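Local coordinates for protein putative ketosteroid isomerase (Parabacteroides distasonis ATCC 8503, PDB 3KE7) that is probably a ketosteroid isomerase-like enzyme with a SnoaL-like domain of the NTF2 clan, though its natural substrate is unknown, at residues D31-V36 / Y63-Q68; L69-H74 / L95-S100; A89-N94 / E110-N115; K102-N107 / W127-P132. One frame throughout, in Å; residues are numbered along the deposited sequence. Where two conformers were deposited one is given.

Contact 1: D31-V36 / Y63-Q68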
# COMPACT_ATOMS: atom_id res chain seq x y z
N ASP B 31 17.69 0.47 -16.71
CA ASP B 31 17.83 1.80 -16.15
C ASP B 31 17.57 1.73 -14.68
O ASP B 31 16.46 1.44 -14.29
CB ASP B 31 16.83 2.73 -16.81
CG ASP B 31 16.96 4.17 -16.36
OD1 ASP B 31 17.75 4.48 -15.44
OD2 ASP B 31 16.27 5.01 -16.96
N PRO B 32 18.59 2.03 -13.84
CA PRO B 32 18.35 1.92 -12.41
C PRO B 32 17.37 2.95 -11.88
O PRO B 32 16.82 2.74 -10.82
CB PRO B 32 19.74 2.15 -11.79
CG PRO B 32 20.48 2.86 -12.77
CD PRO B 32 19.96 2.46 -14.14
N MSE B 33 17.12 4.02 -12.65
CA MSE B 33 16.17 5.04 -12.25
C MSE B 33 14.78 4.79 -12.81
O MSE B 33 13.93 5.67 -12.70
CB MSE B 33 16.62 6.44 -12.71
CG MSE B 33 18.01 6.83 -12.26
SE MSE B 33 18.35 6.66 -10.34
CE MSE B 33 17.48 8.34 -9.83
N ALA B 34 14.54 3.62 -13.39
CA ALA B 34 13.20 3.27 -13.98
C ALA B 34 12.03 3.59 -13.06
O ALA B 34 11.08 4.25 -13.50
CB ALA B 34 13.13 1.79 -14.39
N PHE B 35 12.10 3.16 -11.81
CA PHE B 35 11.00 3.44 -10.89
C PHE B 35 10.86 4.90 -10.55
O PHE B 35 9.73 5.34 -10.27
CB PHE B 35 11.09 2.59 -9.62
CG PHE B 35 10.48 1.22 -9.75
CD1 PHE B 35 9.12 1.05 -9.97
CD2 PHE B 35 11.28 0.09 -9.66
CE1 PHE B 35 8.55 -0.22 -10.10
CE2 PHE B 35 10.75 -1.17 -9.79
CZ PHE B 35 9.38 -1.34 -9.96
N VAL B 36 11.93 5.69 -10.60
CA VAL B 36 11.83 7.11 -10.35
C VAL B 36 11.11 7.78 -11.52
O VAL B 36 10.20 8.59 -11.34
CB VAL B 36 13.21 7.74 -10.13
CG1 VAL B 36 13.09 9.28 -9.93
CG2 VAL B 36 13.90 7.08 -8.92
N TYR B 63 17.41 8.84 -3.06
CA TYR B 63 17.58 7.49 -2.56
C TYR B 63 18.02 6.52 -3.69
O TYR B 63 18.99 5.76 -3.56
CB TYR B 63 16.26 7.02 -1.94
CG TYR B 63 16.29 5.65 -1.36
CD1 TYR B 63 17.15 5.34 -0.33
CD2 TYR B 63 15.43 4.65 -1.83
CE1 TYR B 63 17.17 4.07 0.21
CE2 TYR B 63 15.41 3.41 -1.26
CZ TYR B 63 16.31 3.12 -0.26
OH TYR B 63 16.38 1.85 0.32
N TYR B 64 17.31 6.58 -4.81
CA TYR B 64 17.59 5.70 -5.93
C TYR B 64 18.94 5.97 -6.58
O TYR B 64 19.58 5.05 -7.12
CB TYR B 64 16.46 5.81 -7.00
CG TYR B 64 15.40 4.78 -6.87
CD1 TYR B 64 14.41 4.88 -5.94
CD2 TYR B 64 15.40 3.70 -7.71
CE1 TYR B 64 13.42 3.93 -5.83
CE2 TYR B 64 14.43 2.72 -7.61
CZ TYR B 64 13.43 2.84 -6.68
OH TYR B 64 12.49 1.81 -6.62
N LYS B 65 19.43 7.20 -6.48
CA LYS B 65 20.75 7.51 -7.02
C LYS B 65 21.84 6.70 -6.33
O LYS B 65 22.89 6.48 -6.92
CB LYS B 65 21.06 8.99 -6.83
CG LYS B 65 20.35 9.89 -7.83
CD LYS B 65 20.46 11.41 -7.49
CE LYS B 65 21.86 11.87 -7.27
NZ LYS B 65 22.66 11.96 -8.55
N GLY B 66 21.59 6.22 -5.12
CA GLY B 66 22.58 5.46 -4.37
C GLY B 66 22.44 3.96 -4.51
O GLY B 66 23.25 3.23 -3.98
N MSE B 67 21.39 3.50 -5.20
CA MSE B 67 21.15 2.08 -5.32
C MSE B 67 21.63 1.51 -6.62
O MSE B 67 21.56 2.12 -7.67
CB MSE B 67 19.66 1.77 -5.18
CG MSE B 67 19.17 1.85 -3.73
SE MSE B 67 17.49 1.02 -3.40
CE MSE B 67 16.48 2.22 -4.42
N GLN B 68 22.11 0.29 -6.56
CA GLN B 68 22.52 -0.40 -7.75
C GLN B 68 21.39 -1.30 -8.17
O GLN B 68 20.99 -2.19 -7.44
CB GLN B 68 23.79 -1.21 -7.55
CG GLN B 68 24.32 -1.80 -8.85
CD GLN B 68 25.64 -2.50 -8.71
OE1 GLN B 68 26.08 -2.85 -7.59
NE2 GLN B 68 26.26 -2.76 -9.85
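The helical layer of the SnoaL-like domain is joined here. P32 and M33, just before helix 34-38, and F35 and V36 within it pack on Y64 of helix 57-65 and on K65. Y64 carries the contact. V36 CG2 meets the base of the ring, 3.4 Å from Y64 CG. At the far end, Y64 OH lies 3.4 Å from F35 CB. P32 O comes to the ring edge, near its plane, 3.6 Å from Y64 CD2. One ring face is covered at its centre by CE of selenomethionine M67. Selenomethionine M33 is bent at chi2 (-52°), which brings its SE to 3.8 Å from Y64 O. A second bend at chi3 (-80°) sets M33 CE against both Y64 CB and K65 CG, the latter at 3.8 Å. No hydrogen bond crosses the contact. The turn is held from within: D31 OD1 accepts M33 N at 2.9 Å, an Asx turn inside a type I beta turn, with M33 at the N-cap position. An alanine in place of Y64 would probably open a gap beside V36 and F35 and leave the M67 methyl without its ring. L69 touches both P32 and Y64. The F35 side chain lies about 4 Å from the bound bicine, nearest atoms. Helices packed over a curved sheet are the layout of the NTF2-like alpha+beta fold, consistent with the SnoaL-like family.

Contact 2: L69-H74 / L95-S100. With BCN (bicine), chain F.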
# COMPACT_ATOMS: atom_id res chain seq x y z
N LEU B 69 20.85 -1.04 -9.33
CA LEU B 69 19.63 -1.74 -9.75
C LEU B 69 19.76 -2.05 -11.23
O LEU B 69 20.48 -1.35 -11.95
CB LEU B 69 18.36 -0.88 -9.50
CG LEU B 69 18.05 -0.44 -8.08
CD1 LEU B 69 16.90 0.59 -8.11
CD2 LEU B 69 17.71 -1.58 -7.16
N PRO B 70 19.08 -3.10 -11.70
CA PRO B 70 18.22 -3.98 -10.96
C PRO B 70 19.08 -4.87 -10.08
O PRO B 70 20.31 -5.04 -10.36
CB PRO B 70 17.49 -4.79 -12.07
CG PRO B 70 18.39 -4.73 -13.25
CD PRO B 70 19.16 -3.45 -13.14
N PRO B 71 18.49 -5.42 -9.01
CA PRO B 71 19.22 -6.30 -8.11
C PRO B 71 19.26 -7.74 -8.62
O PRO B 71 20.09 -8.50 -8.17
CB PRO B 71 18.41 -6.21 -6.81
CG PRO B 71 17.03 -5.98 -7.27
CD PRO B 71 17.15 -5.10 -8.50
N ALA B 72 18.34 -8.10 -9.53
CA ALA B 72 18.23 -9.47 -10.02
C ALA B 72 17.84 -9.57 -11.50
O ALA B 72 16.91 -8.89 -11.98
CB ALA B 72 17.19 -10.25 -9.17
N ASP B 73 18.54 -10.45 -12.20
CA ASP B 73 18.16 -10.80 -13.55
C ASP B 73 16.89 -11.58 -13.52
O ASP B 73 16.06 -11.41 -14.39
CB ASP B 73 19.21 -11.68 -14.25
CG ASP B 73 20.17 -10.89 -15.08
OD1 ASP B 73 19.77 -9.83 -15.61
OD2 ASP B 73 21.33 -11.34 -15.22
N HIS B 74 16.74 -12.48 -12.55
CA HIS B 74 15.52 -13.27 -12.51
C HIS B 74 14.67 -13.08 -11.24
O HIS B 74 15.19 -12.89 -10.13
CB HIS B 74 15.80 -14.74 -12.75
CG HIS B 74 14.55 -15.55 -12.94
ND1 HIS B 74 13.61 -15.24 -13.90
CD2 HIS B 74 14.08 -16.63 -12.29
CE1 HIS B 74 12.61 -16.10 -13.83
NE2 HIS B 74 12.87 -16.96 -12.86
N LEU B 95 6.91 -11.25 -4.68
CA LEU B 95 7.97 -11.35 -5.66
C LEU B 95 9.11 -12.16 -5.12
O LEU B 95 9.65 -11.84 -4.08
CB LEU B 95 8.50 -9.96 -6.00
CG LEU B 95 9.49 -9.86 -7.21
CD1 LEU B 95 8.71 -9.99 -8.48
CD2 LEU B 95 10.22 -8.51 -7.19
N ASP B 96 9.48 -13.24 -5.82
CA ASP B 96 10.72 -13.97 -5.48
C ASP B 96 11.88 -13.41 -6.41
O ASP B 96 11.78 -13.52 -7.58
CB ASP B 96 10.54 -15.47 -5.70
CG ASP B 96 9.65 -16.14 -4.66
OD1 ASP B 96 9.29 -15.54 -3.63
OD2 ASP B 96 9.29 -17.31 -4.93
N SER B 97 12.86 -12.74 -5.80
CA SER B 97 13.99 -12.09 -6.49
C SER B 97 15.22 -12.95 -6.29
O SER B 97 15.73 -13.06 -5.17
CB SER B 97 14.24 -10.70 -5.87
OG SER B 97 15.25 -9.95 -6.54
N TYR B 98 15.75 -13.47 -7.39
CA TYR B 98 16.93 -14.36 -7.36
C TYR B 98 18.24 -13.57 -7.55
O TYR B 98 18.57 -13.17 -8.66
CB TYR B 98 16.77 -15.42 -8.43
CG TYR B 98 15.67 -16.40 -8.10
CD1 TYR B 98 14.33 -16.12 -8.39
CD2 TYR B 98 15.97 -17.61 -7.47
CE1 TYR B 98 13.33 -17.01 -8.08
CE2 TYR B 98 14.97 -18.51 -7.15
CZ TYR B 98 13.66 -18.21 -7.45
OH TYR B 98 12.68 -19.11 -7.12
N LEU B 99 18.92 -13.31 -6.43
CA LEU B 99 20.22 -12.63 -6.46
C LEU B 99 21.29 -13.73 -6.63
O LEU B 99 21.59 -14.46 -5.67
CB LEU B 99 20.47 -11.83 -5.15
CG LEU B 99 19.40 -10.82 -4.69
CD1 LEU B 99 19.94 -9.95 -3.56
CD2 LEU B 99 18.92 -9.95 -5.82
N SER B 100 21.83 -13.84 -7.85
CA SER B 100 22.84 -14.88 -8.22
C SER B 100 22.49 -16.25 -7.62
O SER B 100 21.71 -17.01 -8.21
CB SER B 100 24.26 -14.43 -7.84
N1 BCN F . 13.57 -3.81 -5.05
C1 BCN F . 14.16 -2.97 -3.99
C2 BCN F . 15.53 -3.53 -3.57
O21 BCN F . 16.11 -3.08 -2.56
O22 BCN F . 16.05 -4.44 -4.26
C3 BCN F . 12.79 -3.00 -5.99
C4 BCN F . 13.71 -2.34 -7.02
O4 BCN F . 14.54 -3.39 -7.54
C5 BCN F . 12.71 -4.79 -4.40
C6 BCN F . 12.49 -5.96 -5.32
O6 BCN F . 13.75 -6.42 -5.87
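P71 O presses on the L99 side chain: it lies only 3.0 Å from L99 CD2, a tight carbonyl-to-methyl contact. The peptide bond before the preceding residue, P70, is cis. A72 also has an unusual setting: its methyl packs against two oxygens of strand 88-99. A72 CB lies 3.3 Å from Y98 O and equally close to S97 OG. The same methyl touches L99 CD2 at 3.8 Å. P71 adds its CB to the same leucine methyl. S97 OG stands anti to the backbone N (chi1 -175°), which directs it toward A72.

One hydrogen bond crosses the contact. Y98 N donates to H74 O over 2.9 Å, with an angle of 159° at the hydrogen. H74 O also lies at the edge of the Y98 ring, in its plane. The H74 and Y98 side chains lie side by side and point the same way. Their rings are near parallel but slid apart and barely overlap. H74 has two conformers, so this ring pair is doubtful.

The two segments also line the bicine pocket. P71 CD approaches bicine O4 at 3.3 Å, and L69 CD2 lies 3.7 Å from the same oxygen. From the strand, L95 CD2 meets bicine C6 at 3.9 Å. These are packing contacts on the flanks of the ligand.

Segment 69-74 leads from helix 57-65 into strand 74-85, an outermost strand of the sheet in this chain. Strand 88-99 is the next one in. It is flanked beyond by strand 102-114, where W106 packs on L95 and S97 and K105 forms a salt bridge with D96.

Contact 3: A89-N94 / E110-N115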
# COMPACT_ATOMS: atom_id res chain seq x y z
N ALA B 89 -5.11 2.54 -9.78
CA ALA B 89 -4.95 1.09 -9.85
C ALA B 89 -4.05 0.70 -8.71
O ALA B 89 -2.93 1.22 -8.59
CB ALA B 89 -4.28 0.71 -11.13
N VAL B 90 -4.53 -0.21 -7.87
CA VAL B 90 -3.73 -0.74 -6.75
C VAL B 90 -3.20 -2.10 -7.17
O VAL B 90 -4.00 -3.02 -7.40
CB VAL B 90 -4.56 -0.90 -5.45
CG1 VAL B 90 -3.66 -1.36 -4.26
CG2 VAL B 90 -5.22 0.44 -5.09
N LEU B 91 -1.88 -2.21 -7.33
CA LEU B 91 -1.21 -3.47 -7.69
C LEU B 91 -0.59 -4.08 -6.46
O LEU B 91 0.23 -3.46 -5.78
CB LEU B 91 -0.16 -3.21 -8.76
CG LEU B 91 0.80 -4.37 -9.03
CD1 LEU B 91 0.07 -5.61 -9.61
CD2 LEU B 91 1.94 -3.89 -9.95
N THR B 92 -0.97 -5.29 -6.16
CA THR B 92 -0.39 -6.03 -5.04
C THR B 92 0.17 -7.35 -5.56
O THR B 92 -0.42 -8.01 -6.44
CB THR B 92 -1.39 -6.29 -3.89
OG1 THR B 92 -2.55 -6.90 -4.43
CG2 THR B 92 -1.79 -4.96 -3.22
N PHE B 93 1.32 -7.77 -5.02
CA PHE B 93 1.92 -9.01 -5.44
C PHE B 93 2.99 -9.43 -4.42
O PHE B 93 3.42 -8.63 -3.57
CB PHE B 93 2.53 -8.89 -6.85
CG PHE B 93 3.61 -7.82 -7.02
CD1 PHE B 93 3.25 -6.52 -7.32
CD2 PHE B 93 4.97 -8.14 -6.96
CE1 PHE B 93 4.22 -5.53 -7.48
CE2 PHE B 93 5.94 -7.17 -7.15
CZ PHE B 93 5.55 -5.85 -7.39
N ASN B 94 3.42 -10.68 -4.58
CA ASN B 94 4.61 -11.16 -3.96
C ASN B 94 5.65 -11.33 -5.05
O ASN B 94 5.28 -11.51 -6.23
CB ASN B 94 4.32 -12.46 -3.19
CG ASN B 94 3.58 -12.17 -1.91
OD1 ASN B 94 2.36 -12.23 -1.85
ND2 ASN B 94 4.34 -11.71 -0.91
N GLU B 110 1.88 -1.33 -4.87
CA GLU B 110 2.09 -0.15 -5.68
C GLU B 110 0.72 0.49 -5.90
O GLU B 110 -0.27 -0.23 -6.17
CB GLU B 110 2.68 -0.48 -7.07
CG GLU B 110 3.94 -1.24 -7.09
CD GLU B 110 5.16 -0.39 -6.85
OE1 GLU B 110 4.99 0.75 -6.37
OE2 GLU B 110 6.31 -0.85 -7.15
N VAL B 111 0.63 1.81 -5.77
CA VAL B 111 -0.57 2.52 -6.17
C VAL B 111 -0.18 3.41 -7.37
O VAL B 111 0.69 4.25 -7.26
CB VAL B 111 -1.15 3.37 -5.08
CG1 VAL B 111 -2.44 4.03 -5.62
CG2 VAL B 111 -1.48 2.51 -3.83
N TYR B 112 -0.86 3.19 -8.52
CA TYR B 112 -0.70 3.95 -9.73
C TYR B 112 -1.90 4.87 -9.93
O TYR B 112 -3.05 4.49 -9.60
CB TYR B 112 -0.64 3.03 -10.97
CG TYR B 112 0.65 2.26 -11.20
CD1 TYR B 112 0.98 1.16 -10.45
CD2 TYR B 112 1.50 2.62 -12.24
CE1 TYR B 112 2.09 0.39 -10.72
CE2 TYR B 112 2.65 1.90 -12.50
CZ TYR B 112 2.94 0.78 -11.73
OH TYR B 112 4.08 0.03 -12.02
N ARG B 113 -1.65 6.07 -10.42
CA ARG B 113 -2.66 7.05 -10.69
C ARG B 113 -2.55 7.47 -12.13
O ARG B 113 -1.45 7.76 -12.60
CB ARG B 113 -2.52 8.28 -9.77
CG ARG B 113 -3.58 9.41 -10.03
CD ARG B 113 -3.43 10.60 -9.09
NE ARG B 113 -2.12 11.18 -9.25
CZ ARG B 113 -1.36 11.70 -8.27
NH1 ARG B 113 -1.78 11.76 -7.00
NH2 ARG B 113 -0.14 12.15 -8.55
N ARG B 114 -3.69 7.50 -12.82
CA ARG B 114 -3.72 7.91 -14.20
C ARG B 114 -3.77 9.43 -14.23
O ARG B 114 -4.69 10.01 -13.65
CB ARG B 114 -4.95 7.30 -14.90
CG ARG B 114 -4.98 7.61 -16.43
CD ARG B 114 -6.14 6.91 -17.11
NE ARG B 114 -7.38 7.33 -16.49
CZ ARG B 114 -8.45 6.56 -16.28
NH1 ARG B 114 -8.47 5.27 -16.68
NH2 ARG B 114 -9.49 7.07 -15.65
N ASN B 115 -2.78 10.04 -14.85
CA ASN B 115 -2.73 11.48 -15.00
C ASN B 115 -3.59 11.91 -16.20
O ASN B 115 -4.04 11.06 -16.96
CB ASN B 115 -1.27 12.03 -15.03
CG ASN B 115 -0.45 11.71 -16.35
OD1 ASN B 115 -1.00 11.46 -17.44
ND2 ASN B 115 0.92 11.83 -16.23
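A89-L91 and E110-Y112 are joined by four backbone hydrogen bonds. A89 pairs with Y112 as an antiparallel hydrogen-bonded pair: A89 N donates to Y112 O at 2.8 Å, and Y112 N returns to A89 O at 2.9 Å. L91 and E110 form the second such pair. L91 N reaches E110 O at 2.8 Å, and E110 N donates back to L91 O. Between them V90 and V111 are a non-hydrogen-bonded pair with CA atoms 4.6 Å apart. There V90 CA makes a CA-H...O contact with E110 O at 3.5 Å.

The two strands, 88-99 and 102-114, form a beta hairpin in the curved sheet of the SnoaL-like domain. The axes of 89-94 and 110-114 run antiparallel at 156°. Strand 74-85 lies beyond the first strand and strand 120-129 beyond the second.

Apolar contacts divide between the two faces. A89, L91, E110 and Y112 share the face under helix 15-28, where I19 packs on A89 and Y112. L91 CD2 lies 4.4 Å from Y112 CE1. E110 CG sits anti to its carbonyl carbon (chi1 -56°) and comes to the edge of the F93 ring, 4.3 Å from F93 CE1. V90 and V111 lie on the other face, with V90 CG2 4.5 Å from V111 CG2. There the second subunit packs on them, its V111 on V90 and its V90 on V111.

Side-chain polar bonds lead away from the pair. Y112 OH is hydrogen-bonded to E23 OE1 of helix 15-28, and E110 OE1 to T125 OG1 of strand 120-129. E110 OE2 lies close to E23 OE2.

Contact 4: K102-N107 / W127-P132. With BCN (bicine), chain F.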
# COMPACT_ATOMS: atom_id res chain seq x y z
N LYS B 102 21.24 -16.44 -4.28
CA LYS B 102 20.28 -16.20 -3.17
C LYS B 102 18.93 -15.66 -3.66
O LYS B 102 18.82 -15.13 -4.76
CB LYS B 102 20.88 -15.23 -2.14
N VAL B 103 17.91 -15.85 -2.84
CA VAL B 103 16.56 -15.41 -3.20
C VAL B 103 15.99 -14.53 -2.12
O VAL B 103 16.00 -14.89 -0.93
CB VAL B 103 15.62 -16.59 -3.35
CG1 VAL B 103 14.26 -16.11 -3.89
CG2 VAL B 103 16.24 -17.63 -4.25
N ILE B 104 15.46 -13.37 -2.52
CA ILE B 104 14.77 -12.53 -1.58
C ILE B 104 13.28 -12.60 -1.92
O ILE B 104 12.88 -12.45 -3.07
CB ILE B 104 15.23 -11.05 -1.60
CG1 ILE B 104 16.72 -10.92 -1.35
CG2 ILE B 104 14.44 -10.25 -0.49
CD1 ILE B 104 17.21 -9.45 -1.39
N LYS B 105 12.48 -12.91 -0.91
CA LYS B 105 11.02 -12.96 -1.05
C LYS B 105 10.42 -11.65 -0.53
O LYS B 105 10.65 -11.26 0.61
CB LYS B 105 10.43 -14.18 -0.30
CG LYS B 105 10.94 -15.56 -0.76
CD LYS B 105 10.34 -16.65 0.09
CE LYS B 105 8.85 -16.82 -0.24
NZ LYS B 105 8.63 -17.34 -1.62
N TRP B 106 9.62 -11.01 -1.39
CA TRP B 106 9.05 -9.71 -1.13
C TRP B 106 7.52 -9.69 -1.19
O TRP B 106 6.91 -10.46 -1.90
CB TRP B 106 9.50 -8.72 -2.22
CG TRP B 106 10.97 -8.44 -2.33
CD1 TRP B 106 11.86 -9.07 -3.16
CD2 TRP B 106 11.71 -7.42 -1.65
NE1 TRP B 106 13.11 -8.52 -3.03
CE2 TRP B 106 13.04 -7.49 -2.12
CE3 TRP B 106 11.37 -6.43 -0.71
CZ2 TRP B 106 14.04 -6.63 -1.66
CZ3 TRP B 106 12.38 -5.58 -0.26
CH2 TRP B 106 13.69 -5.69 -0.74
N ASN B 107 6.97 -8.78 -0.40
CA ASN B 107 5.60 -8.28 -0.49
C ASN B 107 5.69 -6.89 -1.17
O ASN B 107 6.62 -6.12 -0.90
CB ASN B 107 5.05 -8.02 0.91
CG ASN B 107 5.04 -9.23 1.79
OD1 ASN B 107 4.46 -10.27 1.44
ND2 ASN B 107 5.63 -9.09 2.99
N TRP B 127 7.46 -1.82 -0.26
CA TRP B 127 8.17 -3.07 -0.36
C TRP B 127 8.44 -3.59 1.03
O TRP B 127 8.91 -2.83 1.89
CB TRP B 127 9.54 -2.90 -1.06
CG TRP B 127 9.47 -2.65 -2.52
CD1 TRP B 127 9.59 -1.49 -3.16
CD2 TRP B 127 9.25 -3.65 -3.52
NE1 TRP B 127 9.48 -1.68 -4.52
CE2 TRP B 127 9.29 -3.01 -4.77
CE3 TRP B 127 9.10 -5.03 -3.49
CZ2 TRP B 127 9.09 -3.70 -5.97
CZ3 TRP B 127 8.96 -5.74 -4.68
CH2 TRP B 127 8.93 -5.07 -5.91
N SER B 128 8.16 -4.87 1.29
CA SER B 128 8.57 -5.46 2.57
C SER B 128 9.07 -6.87 2.33
O SER B 128 8.72 -7.51 1.31
CB SER B 128 7.43 -5.40 3.61
OG SER B 128 6.33 -6.22 3.29
N TYR B 129 9.85 -7.40 3.28
CA TYR B 129 10.27 -8.79 3.20
C TYR B 129 9.15 -9.70 3.62
O TYR B 129 8.40 -9.40 4.51
CB TYR B 129 11.45 -9.07 4.12
CG TYR B 129 12.69 -8.29 3.83
CD1 TYR B 129 13.25 -8.28 2.58
CD2 TYR B 129 13.37 -7.63 4.87
CE1 TYR B 129 14.46 -7.60 2.33
CE2 TYR B 129 14.58 -6.95 4.62
CZ TYR B 129 15.07 -6.93 3.35
OH TYR B 129 16.27 -6.29 3.09
N VAL B 130 9.11 -10.88 3.01
CA VAL B 130 8.20 -11.94 3.42
C VAL B 130 8.77 -12.58 4.67
O VAL B 130 9.92 -13.08 4.66
CB VAL B 130 8.03 -13.02 2.34
CG1 VAL B 130 7.31 -14.29 2.88
CG2 VAL B 130 7.25 -12.47 1.10
N LYS B 131 7.99 -12.58 5.76
CA LYS B 131 8.35 -13.28 7.00
C LYS B 131 9.80 -13.07 7.40
O LYS B 131 10.57 -14.05 7.57
CB LYS B 131 8.05 -14.78 6.81
CG LYS B 131 6.57 -15.03 6.61
CD LYS B 131 6.25 -16.50 6.30
CE LYS B 131 6.31 -17.33 7.51
NZ LYS B 131 5.83 -18.72 7.23
N PRO B 132 10.20 -11.80 7.60
CA PRO B 132 11.60 -11.51 7.90
C PRO B 132 12.06 -12.10 9.21
O PRO B 132 13.27 -12.41 9.34
CB PRO B 132 11.65 -9.98 7.97
CG PRO B 132 10.24 -9.56 8.24
CD PRO B 132 9.40 -10.57 7.51
N1 BCN F . 13.57 -3.81 -5.05
C1 BCN F . 14.16 -2.97 -3.99
C2 BCN F . 15.53 -3.53 -3.57
O21 BCN F . 16.11 -3.08 -2.56
O22 BCN F . 16.05 -4.44 -4.26
C3 BCN F . 12.79 -3.00 -5.99
C4 BCN F . 13.71 -2.34 -7.02
O4 BCN F . 14.54 -3.39 -7.54
C5 BCN F . 12.71 -4.79 -4.40
C6 BCN F . 12.49 -5.96 -5.32
O6 BCN F . 13.75 -6.42 -5.87
O HOH W 1 5.28 -11.27 5.11
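S128 O is approached from two neighbours on strand 102-114. N107 N donates to it at 2.8 Å, and W106 CA makes a CA-H...O contact with it at 3.3 Å. S128 N donates back to N107 O, which completes an antiparallel hydrogen-bonded pair. Further on, V130 N donates to K105 O at 2.9 Å, from well above the carbonyl plane. A water accepts from both N107 ND2 and K131 N, so it bridges the two segments. N107 OD1 accepts from N94 ND2 on strand 88-99. S128 OG is hydrogen-bonded to H126 NE2 of the second subunit.

Three aromatic rings cluster beside this backbone ladder. W106 and W127 form a T-shaped pair with planes at 76°: the edge of W127 points to the face of the five-membered ring of W106. Over one face of W106 lie Y129 and I104. Y129 CE1 is 3.7 Å from W106 CH2, and I104 CG2 is also 3.8 Å from Y129 CD1. The opposite face of W106 meets bicine, whose C6 is 3.5 Å from W106 NE1. Bicine C5 stands over the centre of the W127 ring, 3.6 Å above its plane.

An alanine in place of W106 would probably strip one wall from bicine and leave the W127 edge and Y129 CE1 without the indole they pack on. A ligand held between aromatic side chains on the concave sheet is consistent with the pocket of NTF2-like folds.

How the contacts relate
Contact 1 comes first along the chain and closes before contact 2 opens. Their centres are 15 Å apart, and L69 joins them. Contact 2 closes before contact 4 opens, while contact 3 interleaves with both. Contacts 2, 3 and 4 all reach one sheet. Contacts 2 and 3 share strand 88-99, and contacts 3 and 4 share strand 102-114. Contacts 2 and 4 are the closest pair, with centres 11 Å apart, and both touch bicine. Contact 3 lies nearest the centre of the chain, about 19 Å from contact 4, centre to centre. Together the helical layer and the sheet enclose the pocket, while contacts 3 and 4 also meet the second subunit.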